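Local coordinates for protein phosphatidylinositol-specific phospholipase C1 (Streptomyces antibioticus, PDB 3H4X) that belongs to the phosphatidylinositol-specific phospholipase C family and is a single-chain protein built around a largely parallel, TIM-barrel-like beta sheet, at residues A[162-174]-A[244-257]. Residues are numbered along the deposited sequence; the frame is centred on the assembly and turned at random.
Sequences DLTGGHATADEAV and RERYADPALRPWFV
D171 and R244 form a salt bridge: D171 OD1 lies 3.0 Å from R244 NH1. The oxygen sits at the edge of the guanidinium, close to its plane. R244 NH1, in turn, meets OD1 from above the carboxylate, and the two planes stand 73° apart. With CG anti to the backbone N (chi1 -175°), D171 OD1 comes within bonding distance of R244 NH1. R244 NH1 also donates to F256 O at 2.9 Å, a bond within 244-257. Y281 OH bonds to both D171 OD1 and R244 NH2, and D242 pairs with R244 NE. Each charged group thus has further polar partners.

One backbone bond joins the segments, D171 N to P254 O at 2.9 Å. It ties the first turn of helix 170-177 to the 3-10 segment 253-255. T169 is the N-cap of that helix, its OG1 accepting from E172 N. The loop 244-257 follows strand 232-236 and leads into strand 258-262, its parallel neighbour in the barrel-like sheet. The contact therefore packs the start of a helix against a connection between two sheet strands.

The remaining contacts are mostly apolar. T169 CA lies over the six-membered ring of W255, a CH-pi contact 4.1 Å from the centroid. A170 CB packs at 3.9 Å from W255 CE3. T169 OG1, CB and CG2 touch P254 at its CB, and CG2 also touches its CG. A221 of helix 209-222 also touches W255. V257 CG1 reaches V174 CG1 at 3.8 Å and A170 CB at 4.0 Å. L163 CD2 approaches V257 CG2 more loosely, at 4.2 Å.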
loop_
_atom_site.group_PDB
_atom_site.type_symbol
_atom_site.label_atom_id
_atom_site.label_comp_id
_atom_site.label_asym_id
_atom_site.label_seq_id
_atom_site.Cartn_x
_atom_site.Cartn_y
_atom_site.Cartn_z
ATOM N N ASP A 162 2.148 2.664 -15.812
ATOM C CA ASP A 162 2.511 4.072 -15.838
ATOM C C ASP A 162 3.984 4.270 -15.494
ATOM O O ASP A 162 4.695 5.000 -16.182
ATOM C CB ASP A 162 1.619 4.862 -14.883
ATOM C CG ASP A 162 0.155 4.760 -15.250
ATOM O OD1 ASP A 162 -0.192 5.122 -16.392
ATOM O OD2 ASP A 162 -0.647 4.309 -14.411
ATOM N N LEU A 163 4.446 3.616 -14.434
ATOM C CA LEU A 163 5.841 3.735 -14.030
ATOM C C LEU A 163 6.772 3.154 -15.084
ATOM O O LEU A 163 7.817 3.723 -15.385
ATOM C CB LEU A 163 6.084 3.026 -12.698
ATOM C CG LEU A 163 7.524 3.070 -12.180
ATOM C CD1 LEU A 163 7.911 4.485 -11.769
ATOM C CD2 LEU A 163 7.689 2.109 -11.015
ATOM N N THR A 164 6.395 2.015 -15.646
ATOM C CA THR A 164 7.291 1.280 -16.525
ATOM C C THR A 164 7.469 1.948 -17.886
ATOM O O THR A 164 8.550 1.902 -18.471
ATOM C CB THR A 164 6.821 -0.173 -16.691
ATOM O OG1 THR A 164 6.808 -0.808 -15.408
ATOM C CG2 THR A 164 7.746 -0.939 -17.618
ATOM N N GLY A 165 6.415 2.575 -18.394
ATOM C CA GLY A 165 6.481 3.193 -19.716
ATOM C C GLY A 165 6.932 2.194 -20.764
ATOM O O GLY A 165 6.379 1.100 -20.863
ATOM N N GLY A 166 7.948 2.565 -21.542
ATOM C CA GLY A 166 8.455 1.702 -22.606
ATOM C C GLY A 166 9.570 0.770 -22.167
ATOM O O GLY A 166 10.116 0.020 -22.976
ATOM N N HIS A 167 9.915 0.814 -20.884
ATOM C CA HIS A 167 10.973 -0.041 -20.348
ATOM C C HIS A 167 10.538 -1.503 -20.312
ATOM O O HIS A 167 9.346 -1.812 -20.369
ATOM C CB HIS A 167 11.383 0.418 -18.946
ATOM C CG HIS A 167 12.112 1.725 -18.927
ATOM N ND1 HIS A 167 13.468 1.822 -19.159
ATOM C CD2 HIS A 167 11.678 2.987 -18.700
ATOM C CE1 HIS A 167 13.836 3.088 -19.079
ATOM N NE2 HIS A 167 12.769 3.816 -18.803
ATOM N N ALA A 168 11.509 -2.403 -20.216
ATOM C CA ALA A 168 11.214 -3.831 -20.211
ATOM C C ALA A 168 10.550 -4.281 -18.910
ATOM O O ALA A 168 9.701 -5.172 -18.919
ATOM C CB ALA A 168 12.478 -4.636 -20.464
ATOM N N THR A 169 10.947 -3.672 -17.796
ATOM C CA THR A 169 10.410 -4.037 -16.486
ATOM C C THR A 169 10.305 -2.816 -15.582
ATOM O O THR A 169 10.935 -1.786 -15.832
ATOM C CB THR A 169 11.308 -5.048 -15.756
ATOM O OG1 THR A 169 12.533 -4.405 -15.382
ATOM C CG2 THR A 169 11.597 -6.268 -16.627
ATOM N N ALA A 170 9.523 -2.946 -14.517
ATOM C CA ALA A 170 9.379 -1.877 -13.542
ATOM C C ALA A 170 10.718 -1.558 -12.886
ATOM O O ALA A 170 11.041 -0.397 -12.646
ATOM C CB ALA A 170 8.347 -2.256 -12.492
ATOM N N ASP A 171 11.503 -2.591 -12.594
ATOM C CA ASP A 171 12.802 -2.383 -11.972
ATOM C C ASP A 171 13.715 -1.549 -12.865
ATOM O O ASP A 171 14.387 -0.628 -12.399
ATOM C CB ASP A 171 13.483 -3.712 -11.668
ATOM C CG ASP A 171 14.780 -3.527 -10.920
ATOM O OD1 ASP A 171 14.728 -3.069 -9.763
ATOM O OD2 ASP A 171 15.852 -3.817 -11.496
ATOM N N GLU A 172 13.756 -1.890 -14.147
ATOM C CA GLU A 172 14.583 -1.155 -15.090
ATOM C C GLU A 172 14.158 0.308 -15.110
ATOM O O GLU A 172 14.991 1.212 -15.054
ATOM C CB GLU A 172 14.466 -1.761 -16.489
ATOM C CG GLU A 172 15.233 -1.013 -17.569
ATOM C CD GLU A 172 14.934 -1.543 -18.961
ATOM O OE1 GLU A 172 15.339 -2.686 -19.262
ATOM O OE2 GLU A 172 14.302 -0.812 -19.755
ATOM N N ALA A 173 12.851 0.538 -15.189
ATOM C CA ALA A 173 12.321 1.888 -15.247
ATOM C C ALA A 173 12.664 2.690 -13.996
ATOM O O ALA A 173 13.111 3.835 -14.081
ATOM C CB ALA A 173 10.819 1.850 -15.452
ATOM N N VAL A 174 12.448 2.096 -12.829
ATOM C CA VAL A 174 12.588 2.852 -11.596
ATOM C C VAL A 174 14.054 3.185 -11.298
ATOM O O VAL A 174 14.374 4.290 -10.856
ATOM C CB VAL A 174 11.889 2.134 -10.414
ATOM C CG1 VAL A 174 12.789 1.073 -9.797
ATOM C CG2 VAL A 174 11.415 3.150 -9.374
ATOM N N ARG A 244 14.688 -9.776 -3.100
ATOM C CA ARG A 244 14.061 -10.492 -4.202
ATOM C C ARG A 244 14.788 -11.790 -4.541
ATOM O O ARG A 244 14.269 -12.622 -5.282
ATOM C CB ARG A 244 13.945 -9.581 -5.423
ATOM C CG ARG A 244 13.028 -8.388 -5.161
ATOM C CD ARG A 244 13.188 -7.261 -6.169
ATOM N NE ARG A 244 14.561 -6.774 -6.242
ATOM C CZ ARG A 244 14.944 -5.744 -6.985
ATOM N NH1 ARG A 244 14.048 -5.068 -7.698
ATOM N NH2 ARG A 244 16.222 -5.396 -7.022
ATOM N N GLU A 245 15.983 -11.969 -3.984
ATOM C CA GLU A 245 16.717 -13.215 -4.175
ATOM C C GLU A 245 15.984 -14.393 -3.526
ATOM O O GLU A 245 16.327 -15.544 -3.783
ATOM C CB GLU A 245 18.146 -13.092 -3.644
ATOM C CG GLU A 245 18.989 -12.026 -4.339
ATOM C CD GLU A 245 19.410 -12.397 -5.755
ATOM O OE1 GLU A 245 19.113 -13.521 -6.212
ATOM O OE2 GLU A 245 20.051 -11.550 -6.418
ATOM N N ARG A 246 14.969 -14.111 -2.707
ATOM C CA ARG A 246 14.145 -15.165 -2.115
ATOM C C ARG A 246 13.289 -15.872 -3.159
ATOM O O ARG A 246 12.830 -16.982 -2.920
ATOM C CB ARG A 246 13.227 -14.597 -1.029
ATOM C CG ARG A 246 12.024 -13.832 -1.570
ATOM C CD ARG A 246 11.110 -13.338 -0.459
ATOM N NE ARG A 246 11.809 -12.447 0.461
ATOM C CZ ARG A 246 11.217 -11.792 1.454
ATOM N NH1 ARG A 246 9.915 -11.937 1.657
ATOM N NH2 ARG A 246 11.931 -11.001 2.241
ATOM N N TYR A 247 13.052 -15.226 -4.296
ATOM C CA TYR A 247 12.251 -15.824 -5.361
ATOM C C TYR A 247 13.162 -16.605 -6.294
ATOM O O TYR A 247 14.090 -16.043 -6.873
ATOM C CB TYR A 247 11.476 -14.748 -6.129
ATOM C CG TYR A 247 10.640 -13.874 -5.224
ATOM C CD1 TYR A 247 9.556 -14.398 -4.531
ATOM C CD2 TYR A 247 10.948 -12.534 -5.039
ATOM C CE1 TYR A 247 8.796 -13.608 -3.685
ATOM C CE2 TYR A 247 10.193 -11.736 -4.198
ATOM C CZ TYR A 247 9.122 -12.276 -3.522
ATOM O OH TYR A 247 8.375 -11.475 -2.687
ATOM N N ALA A 248 12.895 -17.899 -6.436
ATOM C CA ALA A 248 13.760 -18.767 -7.228
ATOM C C ALA A 248 13.694 -18.464 -8.723
ATOM O O ALA A 248 14.626 -18.774 -9.461
ATOM C CB ALA A 248 13.441 -20.233 -6.962
ATOM N N ASP A 249 12.591 -17.871 -9.170
ATOM C CA ASP A 249 12.455 -17.496 -10.574
ATOM C C ASP A 249 12.930 -16.064 -10.784
ATOM O O ASP A 249 12.246 -15.116 -10.401
ATOM C CB ASP A 249 11.006 -17.646 -11.041
ATOM C CG ASP A 249 10.830 -17.315 -12.513
ATOM O OD1 ASP A 249 11.831 -16.976 -13.180
ATOM O OD2 ASP A 249 9.683 -17.388 -13.002
ATOM N N PRO A 250 14.108 -15.894 -11.399
ATOM C CA PRO A 250 14.656 -14.550 -11.572
ATOM C C PRO A 250 13.739 -13.644 -12.390
ATOM O O PRO A 250 13.804 -12.423 -12.256
ATOM C CB PRO A 250 15.967 -14.789 -12.329
ATOM C CG PRO A 250 16.264 -16.232 -12.171
ATOM C CD PRO A 250 14.965 -16.934 -11.993
ATOM N N ALA A 251 12.895 -14.237 -13.229
ATOM C CA ALA A 251 12.006 -13.464 -14.095
ATOM C C ALA A 251 10.949 -12.671 -13.324
ATOM O O ALA A 251 10.407 -11.689 -13.832
ATOM C CB ALA A 251 11.344 -14.372 -15.119
ATOM N N LEU A 252 10.651 -13.101 -12.102
ATOM C CA LEU A 252 9.662 -12.414 -11.279
ATOM C C LEU A 252 10.265 -11.192 -10.601
ATOM O O LEU A 252 9.565 -10.217 -10.321
ATOM C CB LEU A 252 9.108 -13.348 -10.202
ATOM C CG LEU A 252 8.289 -14.562 -10.644
ATOM C CD1 LEU A 252 7.921 -15.431 -9.446
ATOM C CD2 LEU A 252 7.041 -14.135 -11.401
ATOM N N ARG A 253 11.564 -11.253 -10.333
ATOM C CA ARG A 253 12.213 -10.267 -9.479
ATOM C C ARG A 253 12.058 -8.809 -9.916
ATOM O O ARG A 253 11.803 -7.955 -9.077
ATOM C CB ARG A 253 13.685 -10.627 -9.273
ATOM C CG ARG A 253 13.882 -11.969 -8.589
ATOM C CD ARG A 253 15.349 -12.281 -8.389
ATOM N NE ARG A 253 15.535 -13.666 -7.965
ATOM C CZ ARG A 253 16.609 -14.396 -8.242
ATOM N NH1 ARG A 253 17.596 -13.872 -8.952
ATOM N NH2 ARG A 253 16.683 -15.652 -7.821
ATOM N N PRO A 254 12.197 -8.516 -11.220
ATOM C CA PRO A 254 12.160 -7.101 -11.613
ATOM C C PRO A 254 10.764 -6.478 -11.610
ATOM O O PRO A 254 10.607 -5.324 -12.012
ATOM C CB PRO A 254 12.748 -7.107 -13.027
ATOM C CG PRO A 254 12.498 -8.473 -13.530
ATOM C CD PRO A 254 12.573 -9.395 -12.343
ATOM N N TRP A 255 9.766 -7.221 -11.142
ATOM C CA TRP A 255 8.418 -6.683 -11.000
ATOM C C TRP A 255 8.138 -6.215 -9.577
ATOM O O TRP A 255 7.059 -5.699 -9.297
ATOM C CB TRP A 255 7.379 -7.681 -11.536
ATOM C CG TRP A 255 7.559 -7.810 -13.006
ATOM C CD1 TRP A 255 8.106 -8.857 -13.684
ATOM C CD2 TRP A 255 7.286 -6.800 -13.979
ATOM N NE1 TRP A 255 8.161 -8.573 -15.028
ATOM C CE2 TRP A 255 7.662 -7.313 -15.234
ATOM C CE3 TRP A 255 6.741 -5.515 -13.909
ATOM C CZ2 TRP A 255 7.510 -6.584 -16.415
ATOM C CZ3 TRP A 255 6.596 -4.789 -15.081
ATOM C CH2 TRP A 255 6.979 -5.329 -16.317
ATOM N N PHE A 256 9.138 -6.361 -8.706
ATOM C CA PHE A 256 9.080 -5.874 -7.329
ATOM C C PHE A 256 9.939 -4.621 -7.172
ATOM O O PHE A 256 11.170 -4.690 -7.256
ATOM C CB PHE A 256 9.605 -6.936 -6.367
ATOM C CG PHE A 256 8.736 -8.154 -6.250
ATOM C CD1 PHE A 256 7.616 -8.148 -5.432
ATOM C CD2 PHE A 256 9.057 -9.317 -6.928
ATOM C CE1 PHE A 256 6.826 -9.276 -5.304
ATOM C CE2 PHE A 256 8.270 -10.447 -6.802
ATOM C CZ PHE A 256 7.152 -10.425 -5.988
ATOM N N VAL A 257 9.296 -3.484 -6.929
ATOM C CA VAL A 257 10.026 -2.242 -6.679
ATOM C C VAL A 257 9.570 -1.593 -5.373
ATOM O O VAL A 257 9.883 -0.430 -5.094
ATOM C CB VAL A 257 9.906 -1.250 -7.854
ATOM C CG1 VAL A 257 10.529 -1.848 -9.111
ATOM C CG2 VAL A 257 8.449 -0.871 -8.107
#